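Local coordinates for bifunctional enzyme IspD/IspF (PDB 1W55), which catalyses two steps of isoprenoid precursor synthesis, transferring a cytidylyl group from CTP to methylerythritol phosphate and later cyclising the phosphorylated product to methylerythritol cyclodiphosphate with release of CMP, at residues Gly267-Asp272 with Lys287-Lys292. Sequence-based numbering, arbitrary orientation.
Sequences GELYPD and KQAYDK. With C (cytidine-5'-monophosphate), chain C.
Tyr270 reaches Gln288 and Ala289 of helix 282-295 mainly through its hydroxyl, and the path of the side chain explains the contact. CB lies well short of the other helix. From there CG takes the position opposite the carbonyl carbon (chi1 -53°), which aims the long axis of the ring at segment 287-292. Along the way the ring runs over its neighbour: Leu269 CG sits against one face, above the centre, and Leu269 CD2 is 3.7 Å from Tyr270 CE1. The rings of Tyr270 and Phe277 meet edge-to-face. Tyr270 OH ends 3.2 Å from Gln288 CB, which lies at the ring edge, close to its plane. The same oxygen is 3.5 Å from Ala289 N, at an angle too poor for a hydrogen bond; its polar partner is Leu285 O, one turn earlier in the helix. The Gln288 amide stands almost perpendicular to the phenol ring (84°), and its NE2 is hydrogen-bonded to Glu284 OE2.

Both segments belong to the IspF part of this bifunctional enzyme, where the short helix 266-269 borders a nucleotide site at a subunit interface. Gly267 N makes a weak hydrogen bond of 3.0 Å to O3' of cytidine monophosphate, and the second subunit binds the same nucleotide through Thr342 OG1 and other atoms. By similarity, Tyr270, Pro271 and Asp272 belong to the substrate-binding loop that follows.

Beside the phenol, Leu269 supplies the apolar half of the contact. It swings CG away from its amide nitrogen (chi1 -176°), and Leu269 CD2 then comes within 3.8 Å of Ala289 CB. Leu258 of helix 248-260 touches both side chains, joining the two segments to a third helix.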
ATOM      1  N   GLY A 267      28.960  26.373  29.607  1.00 37.71           N
ATOM      2  CA  GLY A 267      30.343  26.730  29.849  1.00 39.13           C
ATOM      3  C   GLY A 267      31.298  26.280  28.767  1.00 41.13           C
ATOM      4  O   GLY A 267      32.313  26.930  28.552  1.00 40.85           O
ATOM      5  N   GLU A 268      30.984  25.170  28.094  1.00 42.45           N
ATOM      6  CA  GLU A 268      31.767  24.708  26.947  1.00 43.40           C
ATOM      7  C   GLU A 268      31.460  25.554  25.704  1.00 44.64           C
ATOM      8  O   GLU A 268      32.337  25.781  24.872  1.00 45.51           O
ATOM      9  CB  GLU A 268      31.489  23.225  26.647  1.00 44.80           C
ATOM     10  CG  GLU A 268      31.570  22.281  27.855  1.00 49.31           C
ATOM     11  CD  GLU A 268      32.999  22.046  28.347  1.00 55.38           C
ATOM     12  OE1 GLU A 268      33.934  22.078  27.508  1.00 58.39           O
ATOM     13  OE2 GLU A 268      33.190  21.835  29.572  1.00 50.74           O
ATOM     14  N   LEU A 269      30.215  26.013  25.577  1.00 43.28           N
ATOM     15  CA  LEU A 269      29.818  26.813  24.418  1.00 44.44           C
ATOM     16  C   LEU A 269      30.177  28.298  24.586  1.00 44.52           C
ATOM     17  O   LEU A 269      30.618  28.934  23.634  1.00 44.74           O
ATOM     18  CB  LEU A 269      28.322  26.640  24.107  1.00 42.06           C
ATOM     19  CG  LEU A 269      27.765  27.346  22.862  1.00 45.09           C
ATOM     20  CD1 LEU A 269      28.517  26.937  21.587  1.00 42.09           C
ATOM     21  CD2 LEU A 269      26.261  27.096  22.701  1.00 41.75           C
ATOM     22  N   TYR A 270      29.980  28.830  25.794  1.00 43.80           N
ATOM     23  CA  TYR A 270      30.299  30.222  26.105  1.00 44.86           C
ATOM     24  C   TYR A 270      31.206  30.314  27.333  1.00 45.95           C
ATOM     25  O   TYR A 270      30.731  30.680  28.409  1.00 45.58           O
ATOM     26  CB  TYR A 270      29.025  31.022  26.369  1.00 43.43           C
ATOM     27  CG  TYR A 270      27.985  30.935  25.272  1.00 43.87           C
ATOM     28  CD1 TYR A 270      26.752  30.329  25.509  1.00 40.91           C
ATOM     29  CD2 TYR A 270      28.223  31.478  24.007  1.00 41.62           C
ATOM     30  CE1 TYR A 270      25.781  30.254  24.517  1.00 43.53           C
ATOM     31  CE2 TYR A 270      27.262  31.405  22.998  1.00 44.10           C
ATOM     32  CZ  TYR A 270      26.041  30.789  23.262  1.00 44.66           C
ATOM     33  OH  TYR A 270      25.079  30.709  22.280  1.00 41.67           O
ATOM     34  N   PRO A 271      32.497  29.995  27.180  1.00 47.71           N
ATOM     35  CA  PRO A 271      33.434  29.991  28.320  1.00 50.10           C
ATOM     36  C   PRO A 271      33.545  31.386  28.937  1.00 52.17           C
ATOM     37  O   PRO A 271      34.011  32.308  28.274  1.00 51.91           O
ATOM     38  CB  PRO A 271      34.776  29.568  27.699  1.00 49.86           C
ATOM     39  CG  PRO A 271      34.470  29.082  26.317  1.00 50.65           C
ATOM     40  CD  PRO A 271      33.152  29.645  25.905  1.00 47.01           C
ATOM     41  N   ASP A 272      33.117  31.524  30.189  1.00 55.67           N
ATOM     42  CA  ASP A 272      32.932  32.833  30.818  1.00 60.23           C
ATOM     43  C   ASP A 272      33.881  33.071  32.000  1.00 63.47           C
ATOM     44  O   ASP A 272      33.610  33.876  32.892  1.00 64.24           O
ATOM     45  CB  ASP A 272      31.467  32.990  31.253  1.00 58.84           C
ATOM     46  CG  ASP A 272      31.132  34.403  31.708  1.00 59.69           C
ATOM     47  OD1 ASP A 272      31.702  35.367  31.142  1.00 56.30           O
ATOM     48  OD2 ASP A 272      30.312  34.638  32.630  1.00 56.76           O
ATOM     49  N   LYS A 287      19.193  31.472  22.085  1.00 36.66           N
ATOM     50  CA  LYS A 287      18.826  31.357  20.675  1.00 37.61           C
ATOM     51  C   LYS A 287      19.967  30.757  19.834  1.00 37.32           C
ATOM     52  O   LYS A 287      19.739  29.902  18.977  1.00 38.01           O
ATOM     53  CB  LYS A 287      18.419  32.717  20.115  1.00 38.40           C
ATOM     54  CG  LYS A 287      18.108  32.708  18.622  1.00 43.24           C
ATOM     55  CD  LYS A 287      18.093  34.113  18.033  1.00 54.76           C
ATOM     56  CE  LYS A 287      16.746  34.816  18.254  1.00 60.54           C
ATOM     57  NZ  LYS A 287      15.684  34.385  17.288  1.00 60.99           N
ATOM     58  N   GLN A 288      21.188  31.201  20.097  1.00 36.98           N
ATOM     59  CA  GLN A 288      22.354  30.722  19.358  1.00 38.26           C
ATOM     60  C   GLN A 288      22.683  29.265  19.674  1.00 37.00           C
ATOM     61  O   GLN A 288      23.153  28.532  18.803  1.00 37.04           O
ATOM     62  CB  GLN A 288      23.567  31.618  19.630  1.00 37.65           C
ATOM     63  CG  GLN A 288      23.524  32.948  18.886  1.00 44.54           C
ATOM     64  CD  GLN A 288      24.734  33.817  19.181  1.00 51.22           C
ATOM     65  OE1 GLN A 288      25.869  33.342  19.153  1.00 57.50           O
ATOM     66  NE2 GLN A 288      24.495  35.085  19.476  1.00 53.56           N
ATOM     67  N   ALA A 289      22.452  28.855  20.921  1.00 35.83           N
ATOM     68  CA  ALA A 289      22.637  27.457  21.308  1.00 34.28           C
ATOM     69  C   ALA A 289      21.634  26.542  20.569  1.00 33.49           C
ATOM     70  O   ALA A 289      21.999  25.476  20.085  1.00 34.40           O
ATOM     71  CB  ALA A 289      22.494  27.304  22.809  1.00 33.41           C
ATOM     72  N   TYR A 290      20.375  26.969  20.492  1.00 33.60           N
ATOM     73  CA  TYR A 290      19.363  26.250  19.724  1.00 34.55           C
ATOM     74  C   TYR A 290      19.695  26.201  18.224  1.00 36.17           C
ATOM     75  O   TYR A 290      19.435  25.186  17.564  1.00 37.38           O
ATOM     76  CB  TYR A 290      17.966  26.838  19.954  1.00 33.56           C
ATOM     77  CG  TYR A 290      16.851  26.007  19.345  1.00 33.88           C
ATOM     78  CD1 TYR A 290      16.860  24.606  19.440  1.00 28.84           C
ATOM     79  CD2 TYR A 290      15.800  26.617  18.660  1.00 31.20           C
ATOM     80  CE1 TYR A 290      15.856  23.842  18.862  1.00 28.71           C
ATOM     81  CE2 TYR A 290      14.774  25.857  18.089  1.00 30.37           C
ATOM     82  CZ  TYR A 290      14.813  24.471  18.197  1.00 32.24           C
ATOM     83  OH  TYR A 290      13.817  23.710  17.638  1.00 31.61           O
ATOM     84  N   ASP A 291      20.272  27.281  17.690  1.00 35.87           N
ATOM     85  CA  ASP A 291      20.772  27.272  16.310  1.00 36.71           C
ATOM     86  C   ASP A 291      21.774  26.141  16.091  1.00 35.90           C
ATOM     87  O   ASP A 291      21.727  25.468  15.063  1.00 37.20           O
ATOM     88  CB  ASP A 291      21.444  28.601  15.937  1.00 36.33           C
ATOM     89  CG  ASP A 291      20.446  29.711  15.624  1.00 44.02           C
ATOM     90  OD1 ASP A 291      19.250  29.412  15.368  1.00 45.71           O
ATOM     91  OD2 ASP A 291      20.789  30.925  15.612  1.00 47.48           O
ATOM     92  N   LYS A 292      22.690  25.946  17.038  1.00 35.44           N
ATOM     93  CA  LYS A 292      23.651  24.839  16.952  1.00 37.96           C
ATOM     94  C   LYS A 292      22.961  23.477  16.870  1.00 36.13           C
ATOM     95  O   LYS A 292      23.384  22.603  16.120  1.00 37.30           O
ATOM     96  CB  LYS A 292      24.623  24.845  18.139  1.00 38.79           C
ATOM     97  CG  LYS A 292      25.572  26.024  18.165  1.00 45.58           C
ATOM     98  CD  LYS A 292      26.582  25.973  17.016  1.00 57.61           C
ATOM     99  CE  LYS A 292      27.140  27.373  16.732  1.00 64.87           C
ATOM    100  NZ  LYS A 292      28.529  27.362  16.179  1.00 66.27           N
TER
HETATM  101  OP3   C C1372      27.812  27.692  36.090  1.00 51.87           O
HETATM  102  P     C C1372      29.108  27.656  36.843  1.00 39.42           P
HETATM  103  OP1   C C1372      29.032  26.896  38.128  1.00 41.77           O
HETATM  104  OP2   C C1372      29.700  29.027  36.998  1.00 50.36           O
HETATM  105  O5'   C C1372      30.107  26.821  35.911  1.00 38.90           O
HETATM  106  C5'   C C1372      30.514  27.296  34.635  1.00 29.99           C
HETATM  107  C4'   C C1372      30.939  26.123  33.754  1.00 34.91           C
HETATM  108  O4'   C C1372      32.017  25.374  34.338  1.00 33.97           O
HETATM  109  C3'   C C1372      29.848  25.083  33.502  1.00 35.38           C
HETATM  110  O3'   C C1372      29.003  25.438  32.411  1.00 36.80           O
HETATM  111  C2'   C C1372      30.642  23.822  33.206  1.00 34.64           C
HETATM  112  O2'   C C1372      31.092  23.855  31.854  1.00 36.46           O
HETATM  113  C1'   C C1372      31.906  23.975  34.023  1.00 33.45           C
HETATM  114  N1    C C1372      32.007  23.173  35.267  1.00 35.14           N
HETATM  115  C2    C C1372      32.769  21.985  35.290  1.00 32.90           C
HETATM  116  O2    C C1372      33.319  21.582  34.243  1.00 39.95           O
HETATM  117  N3    C C1372      32.906  21.265  36.435  1.00 34.29           N
HETATM  118  C4    C C1372      32.307  21.673  37.579  1.00 33.80           C
HETATM  119  N4    C C1372      32.439  20.958  38.730  1.00 30.84           N
HETATM  120  C5    C C1372      31.541  22.832  37.574  1.00 33.65           C
HETATM  121  C6    C C1372      31.412  23.580  36.403  1.00 33.94           C